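Local coordinates for protein voltage-sensor containing phosphatase (Ciona intestinalis, PDB 3V0D) that probably removes phosphate from phosphoinositide lipids of the membrane, in the manner of PTEN, with its activity governed by an attached voltage sensor, at residues Met37-Ser42 against Asn71-Arg76; Asn50-Val55 against Glu80-Asn85. The protein carries 1 engineered substitution. One frame throughout, in Å; residues are numbered along the deposited sequence.

In the fold
Both contacts lie in the tensin-type phosphatase domain, with centres about 11 Å apart, and their segments alternate along the chain. Contact 1 is the more buried: strand 34-41 meets the end of strand 67-73 through one aromatic ring set among a sulfur, a backbone carbonyl and a guanidinium. Contact 2 lies farther out, where the start of helix 52-62 faces the loop between strands 67-73 and 87-92, and its chemistry between the segments is apolar. The two share a seam, since S41 bonds through its backbone to N50 and I52. Contact 1 thus mixes cation-pi, sulfur and carbonyl contacts on one ring; contact 2 packs aliphatic carbons on another.

Contact 1: residues Met37-Ser42 against Asn71-Arg76; sequences MSFPSS and NLCSER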
ATOM      1  N   MET A  37       3.550  15.557   2.918  1.00 15.71           N
ATOM      2  CA  MET A  37       3.488  16.100   4.281  1.00 16.46           C
ATOM      3  C   MET A  37       2.693  15.162   5.182  1.00 15.64           C
ATOM      4  O   MET A  37       2.034  14.221   4.708  1.00 15.65           O
ATOM      5  CB  MET A  37       2.914  17.527   4.265  1.00 16.60           C
ATOM      6  CG  MET A  37       1.470  17.560   3.797  1.00 16.56           C
ATOM      7  SD  MET A  37       0.912  19.268   3.613  1.00 16.97           S
ATOM      8  CE  MET A  37      -0.823  18.983   3.215  1.00 17.89           C
ATOM      9  N   SER A  38       2.757  15.425   6.482  1.00 16.90           N
ATOM     10  CA  SER A  38       1.987  14.671   7.464  1.00 17.16           C
ATOM     11  C   SER A  38       0.578  15.259   7.629  1.00 16.50           C
ATOM     12  O   SER A  38       0.195  16.217   6.935  1.00 17.37           O
ATOM     13  CB  SER A  38       2.750  14.617   8.787  1.00 18.61           C
ATOM     14  OG  SER A  38       3.044  15.910   9.220  1.00 20.90           O
ATOM     15  N   PHE A  39      -0.200  14.663   8.528  1.00 16.65           N
ATOM     16  CA  PHE A  39      -1.598  15.025   8.648  1.00 16.89           C
ATOM     17  C   PHE A  39      -1.786  16.451   9.209  1.00 17.38           C
ATOM     18  O   PHE A  39      -1.138  16.816  10.202  1.00 19.15           O
ATOM     19  CB  PHE A  39      -2.281  14.044   9.588  1.00 17.81           C
ATOM     20  CG  PHE A  39      -3.783  14.083   9.503  1.00 17.30           C
ATOM     21  CD1 PHE A  39      -4.436  13.320   8.541  1.00 17.45           C
ATOM     22  CD2 PHE A  39      -4.554  14.855  10.362  1.00 19.04           C
ATOM     23  CE1 PHE A  39      -5.807  13.322   8.418  1.00 18.13           C
ATOM     24  CE2 PHE A  39      -5.959  14.859  10.251  1.00 19.99           C
ATOM     25  CZ  PHE A  39      -6.572  14.088   9.268  1.00 19.16           C
ATOM     26  N   PRO A  40      -2.666  17.272   8.598  1.00 18.24           N
ATOM     27  CA  PRO A  40      -2.949  18.612   9.156  1.00 19.35           C
ATOM     28  C   PRO A  40      -3.876  18.433  10.354  1.00 20.24           C
ATOM     29  O   PRO A  40      -5.072  18.137  10.199  1.00 21.51           O
ATOM     30  CB  PRO A  40      -3.636  19.359   7.998  1.00 20.14           C
ATOM     31  CG  PRO A  40      -3.990  18.383   6.990  1.00 21.99           C
ATOM     32  CD  PRO A  40      -3.400  17.042   7.338  1.00 17.98           C
ATOM     33  N   SER A  41      -3.316  18.623  11.544  1.00 21.94           N
ATOM     34  CA  SER A  41      -3.941  18.170  12.773  0.83 23.21           C
ATOM     35  C   SER A  41      -4.779  19.242  13.462  1.00 23.36           C
ATOM     36  O   SER A  41      -4.559  20.439  13.286  1.00 22.94           O
ATOM     37  CB  SER A  41      -2.848  17.656  13.698  0.83 23.71           C
ATOM     38  OG  SER A  41      -2.121  16.632  13.041  0.83 25.74           O
ATOM     39  N   SER A  42      -5.738  18.776  14.262  1.00 25.46           N
ATOM     40  CA  SER A  42      -6.708  19.625  14.930  1.00 27.61           C
ATOM     41  C   SER A  42      -6.053  20.444  16.009  1.00 28.17           C
ATOM     42  O   SER A  42      -5.117  19.980  16.674  1.00 28.80           O
ATOM     43  CB  SER A  42      -7.840  18.782  15.533  0.56 27.76           C
ATOM     44  OG  SER A  42      -7.356  17.858  16.496  0.56 29.20           O
ATOM     45  N   ASN A  71      -5.881  14.116   0.788  1.00 13.98           N
ATOM     46  CA  ASN A  71      -5.906  13.424   2.074  1.00 13.74           C
ATOM     47  C   ASN A  71      -6.096  11.944   1.795  1.00 14.12           C
ATOM     48  O   ASN A  71      -7.167  11.539   1.330  1.00 14.48           O
ATOM     49  CB  ASN A  71      -7.051  13.965   2.938  1.00 14.26           C
ATOM     50  CG  ASN A  71      -7.229  13.174   4.208  1.00 14.22           C
ATOM     51  OD1 ASN A  71      -6.423  12.313   4.546  1.00 14.46           O
ATOM     52  ND2 ASN A  71      -8.295  13.447   4.929  1.00 16.11           N
ATOM     53  N   LEU A  72      -5.064  11.147   2.077  1.00 13.65           N
ATOM     54  CA  LEU A  72      -5.060   9.713   1.762  1.00 13.88           C
ATOM     55  C   LEU A  72      -5.545   8.852   2.928  1.00 14.38           C
ATOM     56  O   LEU A  72      -5.454   7.628   2.867  1.00 15.72           O
ATOM     57  CB  LEU A  72      -3.686   9.277   1.328  1.00 13.89           C
ATOM     58  CG  LEU A  72      -3.281   9.566  -0.108  1.00 15.21           C
ATOM     59  CD1 LEU A  72      -3.676  10.938  -0.614  1.00 16.55           C
ATOM     60  CD2 LEU A  72      -1.836   9.263  -0.309  1.00 15.02           C
ATOM     61  N   CYS A  73      -6.064   9.464   3.993  1.00 14.30           N
ATOM     62  CA  CYS A  73      -6.413   8.684   5.192  1.00 14.34           C
ATOM     63  C   CYS A  73      -7.865   8.268   5.181  1.00 14.54           C
ATOM     64  O   CYS A  73      -8.771   9.108   5.259  1.00 15.29           O
ATOM     65  CB  CYS A  73      -6.190   9.516   6.451  1.00 15.60           C
ATOM     66  SG  CYS A  73      -4.503  10.077   6.670  1.00 16.65           S
ATOM     67  N   SER A  74      -8.125   6.963   5.186  1.00 14.64           N
ATOM     68  CA  SER A  74      -9.490   6.514   5.403  1.00 15.12           C
ATOM     69  C   SER A  74      -9.953   6.861   6.819  1.00 15.09           C
ATOM     70  O   SER A  74     -11.150   6.977   7.063  1.00 16.67           O
ATOM     71  CB  SER A  74      -9.629   5.018   5.182  1.00 16.03           C
ATOM     72  OG  SER A  74      -8.879   4.344   6.181  1.00 16.27           O
ATOM     73  N   GLU A  75      -9.021   7.005   7.756  1.00 15.10           N
ATOM     74  CA  GLU A  75      -9.386   7.046   9.167  1.00 15.68           C
ATOM     75  C   GLU A  75      -9.907   8.405   9.611  1.00 16.43           C
ATOM     76  O   GLU A  75     -10.571   8.456  10.643  1.00 17.40           O
ATOM     77  CB  GLU A  75      -8.159   6.693  10.008  0.57 16.29           C
ATOM     78  CG  GLU A  75      -7.634   5.282   9.759  0.57 16.50           C
ATOM     79  CD  GLU A  75      -6.600   5.153   8.629  0.57 15.37           C
ATOM     80  OE1 GLU A  75      -6.012   4.056   8.514  0.57 15.20           O
ATOM     81  OE2 GLU A  75      -6.370   6.119   7.881  0.57 16.38           O
ATOM     82  N   ARG A  76      -9.568   9.476   8.906  1.00 15.95           N
ATOM     83  CA  ARG A  76      -9.797  10.822   9.438  1.00 17.77           C
ATOM     84  C   ARG A  76      -9.830  11.839   8.318  1.00 15.91           C
ATOM     85  O   ARG A  76      -8.903  11.875   7.494  1.00 16.10           O
ATOM     86  CB  ARG A  76      -8.671  11.267  10.414  0.55 20.11           C
ATOM     87  CG  ARG A  76      -8.656  10.652  11.790  0.55 22.72           C
ATOM     88  CD  ARG A  76      -7.646  11.389  12.672  0.55 26.13           C
ATOM     89  NE  ARG A  76      -6.260  11.219  12.229  0.55 28.78           N
ATOM     90  CZ  ARG A  76      -5.212  11.859  12.754  0.55 28.09           C
ATOM     91  NH1 ARG A  76      -5.382  12.744  13.733  0.55 29.40           N
ATOM     92  NH2 ARG A  76      -3.984  11.611  12.300  0.55 26.35           N
TER
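F39 and R76 illustrate how a single ring can serve several kinds of partner at once. In the conformer described, one of two, the guanidinium of R76 lies flat over one face of the F39 ring, the two centres 4.0 Å apart and the planes only 10° from parallel. In this copy it is a stack and a cation-pi contact together, and a bend at chi3 (-66°) turns the arginine chain back over the ring. P40 CD lies over the opposite face.

The tight part is at the rim. R76 O sits in the ring plane 3.5 Å from F39 CE1, and C73 SG approaches the edge, 3.7 Å from F39 CD1, as a sulfur-aromatic contact. That carbonyl is also held by N71: ND2 reaches R76 O at 3.1 Å in an almost straight bond (177°), using an in-plane lone pair. N71 OD1 accepts from C73 N in an Asx turn, so both ends of the amide are tied and its rotation is fixed. The outer side, with exposed R76, is looser.

A phosphate ion, probably from the crystallisation liquor, lies about 5 Å from the side chain of C73. Y78 also meets the F39 ring, and M37 and P40 pack against helix 52-62. Strand 121-125, which pairs in parallel with both 34-41 and 67-73, supplies H125 to the same ring.

Contact 2: residues Asn50-Val55 against Glu80-Asn85; sequences NPIGEV and ETKFDN
I52 and V55, one helical turn apart, both turn aliphatic carbons to the ring of F83, a plain example of a helix flank receiving an aromatic from a loop. The apolar contacts carry the whole interface. V55 CG1 meets the ring in its plane, at the edge, 3.7 Å from F83 CZ, and CE2 is almost as near. I52 comes obliquely instead: its CG1 and its terminal CD1 both reach F83 CE1, CG1 at 3.9 Å. The phenyl tip is thus touched by valine on CZ and CE2 and by isoleucine on CE1. The extended isoleucine chain explains this reach, with CG1 anti to the backbone N (chi1 -172°) and CD1 carried onward at chi2 160°. K82 adds a lesser contact through its CB, 4.3 Å from I52 CD1, before the rest of its exposed chain leads away.

Hydrogen bonds shape each side without crossing between them. At the start of the helix, P51 occupies the N-cap position, and its carbonyl O accepts from V55 N at 3.0 Å and, weakly, from E54 N. In the facing loop E80 O takes two donors, F83 N and N85 N, which arrive from opposite faces of its plane. T81 OG1 bonds N85 OD1 at 2.7 Å, in the carbonyl plane, linking the two ends of the turn. Farther along the helix, K60 NZ donates to K82 O, a polar link beside the apolar patch.

P40 of strand 34-41 touches both I52 and F83. The loop joining parallel strands 67-73 and 87-92 is thereby packed, through F83, on the first turn of helix 52-62, within the alpha/beta fold of the PTEN-like phosphatase domain.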
ATOM      1  N   ASN A  50       1.572  18.899  12.624  1.00 23.25           N
ATOM      2  CA  ASN A  50       1.383  20.107  11.856  1.00 21.99           C
ATOM      3  C   ASN A  50       0.003  20.666  12.154  1.00 21.75           C
ATOM      4  O   ASN A  50      -0.980  20.070  11.791  1.00 22.42           O
ATOM      5  CB  ASN A  50       1.367  19.775  10.358  1.00 22.73           C
ATOM      6  CG  ASN A  50       2.733  19.445   9.771  1.00 21.61           C
ATOM      7  OD1 ASN A  50       3.762  19.467  10.459  1.00 23.93           O
ATOM      8  ND2 ASN A  50       2.736  19.108   8.475  1.00 21.11           N
ATOM      9  N   PRO A  51      -0.091  21.810  12.839  1.00 22.35           N
ATOM     10  CA  PRO A  51      -1.421  22.369  13.120  1.00 22.37           C
ATOM     11  C   PRO A  51      -2.100  22.784  11.825  1.00 21.40           C
ATOM     12  O   PRO A  51      -1.478  23.439  10.978  1.00 21.31           O
ATOM     13  CB  PRO A  51      -1.109  23.589  13.990  1.00 23.36           C
ATOM     14  CG  PRO A  51       0.280  23.359  14.530  1.00 24.38           C
ATOM     15  CD  PRO A  51       0.990  22.626  13.413  1.00 23.57           C
ATOM     16  N   ILE A  52      -3.368  22.410  11.672  1.00 20.99           N
ATOM     17  CA  ILE A  52      -4.093  22.691  10.425  1.00 20.93           C
ATOM     18  C   ILE A  52      -4.126  24.188  10.076  1.00 21.73           C
ATOM     19  O   ILE A  52      -4.043  24.540   8.902  1.00 21.44           O
ATOM     20  CB  ILE A  52      -5.514  22.088  10.437  1.00 21.21           C
ATOM     21  CG1 ILE A  52      -6.176  22.225   9.065  1.00 21.35           C
ATOM     22  CG2 ILE A  52      -6.377  22.707  11.551  1.00 22.70           C
ATOM     23  CD1 ILE A  52      -7.327  21.248   8.862  1.00 22.15           C
ATOM     24  N   GLY A  53      -4.218  25.054  11.088  1.00 22.13           N
ATOM     25  CA  GLY A  53      -4.164  26.492  10.850  1.00 23.21           C
ATOM     26  C   GLY A  53      -2.864  26.918  10.186  1.00 22.86           C
ATOM     27  O   GLY A  53      -2.868  27.775   9.294  1.00 24.01           O
ATOM     28  N   GLU A  54      -1.745  26.320  10.604  1.00 22.15           N
ATOM     29  CA  GLU A  54      -0.454  26.636  10.010  1.00 22.16           C
ATOM     30  C   GLU A  54      -0.295  26.049   8.608  1.00 21.12           C
ATOM     31  O   GLU A  54       0.265  26.679   7.726  1.00 21.38           O
ATOM     32  CB  GLU A  54       0.689  26.170  10.924  1.00 22.41           C
ATOM     33  CG  GLU A  54       0.890  27.079  12.130  1.00 26.29           C
ATOM     34  CD  GLU A  54       1.323  28.449  11.675  1.00 28.80           C
ATOM     35  OE1 GLU A  54       2.498  28.587  11.281  1.00 31.86           O
ATOM     36  OE2 GLU A  54       0.479  29.372  11.649  1.00 30.85           O
ATOM     37  N   VAL A  55      -0.809  24.845   8.387  1.00 20.12           N
ATOM     38  CA  VAL A  55      -0.724  24.237   7.062  1.00 19.46           C
ATOM     39  C   VAL A  55      -1.576  25.026   6.067  1.00 19.48           C
ATOM     40  O   VAL A  55      -1.135  25.320   4.945  1.00 19.74           O
ATOM     41  CB  VAL A  55      -1.146  22.749   7.099  1.00 19.05           C
ATOM     42  CG1 VAL A  55      -0.979  22.097   5.722  1.00 19.41           C
ATOM     43  CG2 VAL A  55      -0.305  21.989   8.118  1.00 19.90           C
ATOM     44  N   GLU A  80     -12.411  20.878   5.504  1.00 15.74           N
ATOM     45  CA  GLU A  80     -11.735  21.152   4.233  1.00 15.73           C
ATOM     46  C   GLU A  80     -11.913  22.588   3.783  1.00 15.66           C
ATOM     47  O   GLU A  80     -11.204  23.055   2.890  1.00 16.19           O
ATOM     48  CB  GLU A  80     -12.204  20.173   3.165  1.00 16.48           C
ATOM     49  CG  GLU A  80     -11.843  18.744   3.534  1.00 16.95           C
ATOM     50  CD  GLU A  80     -12.362  17.691   2.579  1.00 17.75           C
ATOM     51  OE1 GLU A  80     -13.083  18.047   1.621  1.00 19.10           O
ATOM     52  OE2 GLU A  80     -12.070  16.501   2.809  1.00 19.16           O
ATOM     53  N   THR A  81     -12.858  23.303   4.402  1.00 15.54           N
ATOM     54  CA  THR A  81     -13.000  24.720   4.116  1.00 16.88           C
ATOM     55  C   THR A  81     -11.799  25.531   4.600  1.00 16.60           C
ATOM     56  O   THR A  81     -11.535  26.615   4.069  1.00 17.92           O
ATOM     57  CB  THR A  81     -14.375  25.228   4.573  1.00 17.35           C
ATOM     58  OG1 THR A  81     -15.382  24.407   3.923  1.00 18.40           O
ATOM     59  CG2 THR A  81     -14.594  26.698   4.203  1.00 19.41           C
ATOM     60  N   LYS A  82     -11.012  24.978   5.535  1.00 17.17           N
ATOM     61  CA  LYS A  82      -9.738  25.582   5.944  0.50 18.50           C
ATOM     62  C   LYS A  82      -8.792  25.717   4.751  1.00 18.40           C
ATOM     63  O   LYS A  82      -7.930  26.602   4.730  1.00 20.25           O
ATOM     64  CB  LYS A  82      -9.076  24.736   7.042  0.50 19.08           C
ATOM     65  CG  LYS A  82      -9.784  24.778   8.378  0.50 21.29           C
ATOM     66  CD  LYS A  82      -9.573  26.116   9.036  0.50 24.70           C
ATOM     67  CE  LYS A  82     -10.372  26.242  10.312  0.50 26.77           C
ATOM     68  NZ  LYS A  82     -10.364  27.661  10.777  0.50 29.47           N
ATOM     69  N   PHE A  83      -8.932  24.801   3.786  1.00 17.75           N
ATOM     70  CA  PHE A  83      -8.105  24.791   2.572  1.00 18.23           C
ATOM     71  C   PHE A  83      -8.909  25.317   1.375  1.00 18.21           C
ATOM     72  O   PHE A  83      -8.642  24.963   0.229  1.00 19.40           O
ATOM     73  CB  PHE A  83      -7.595  23.367   2.304  1.00 17.80           C
ATOM     74  CG  PHE A  83      -6.577  22.903   3.299  1.00 17.01           C
ATOM     75  CD1 PHE A  83      -6.919  22.036   4.317  1.00 19.00           C
ATOM     76  CD2 PHE A  83      -5.263  23.358   3.200  1.00 17.82           C
ATOM     77  CE1 PHE A  83      -5.952  21.614   5.222  1.00 19.74           C
ATOM     78  CE2 PHE A  83      -4.302  22.950   4.134  1.00 19.15           C
ATOM     79  CZ  PHE A  83      -4.650  22.064   5.121  1.00 19.70           C
ATOM     80  N   ASP A  84      -9.899  26.165   1.663  1.00 18.48           N
ATOM     81  CA  ASP A  84     -10.745  26.756   0.618  1.00 19.69           C
ATOM     82  C   ASP A  84     -11.386  25.697  -0.276  1.00 18.02           C
ATOM     83  O   ASP A  84     -11.602  25.919  -1.466  1.00 18.77           O
ATOM     84  CB  ASP A  84      -9.998  27.829  -0.192  1.00 22.19           C
ATOM     85  CG  ASP A  84      -9.665  29.076   0.639  1.00 26.37           C
ATOM     86  OD1 ASP A  84     -10.273  29.298   1.703  1.00 30.01           O
ATOM     87  OD2 ASP A  84      -8.772  29.840   0.221  1.00 31.96           O
ATOM     88  N   ASN A  85     -11.715  24.547   0.314  1.00 17.10           N
ATOM     89  CA  ASN A  85     -12.437  23.480  -0.374  1.00 17.44           C
ATOM     90  C   ASN A  85     -11.627  22.861  -1.502  1.00 17.74           C
ATOM     91  O   ASN A  85     -12.195  22.317  -2.447  1.00 20.74           O
ATOM     92  CB  ASN A  85     -13.804  23.962  -0.876  1.00 18.24           C
ATOM     93  CG  ASN A  85     -14.566  24.659   0.214  1.00 18.34           C
ATOM     94  OD1 ASN A  85     -14.780  24.079   1.291  1.00 18.51           O
ATOM     95  ND2 ASN A  85     -14.946  25.912  -0.027  1.00 20.54           N
TER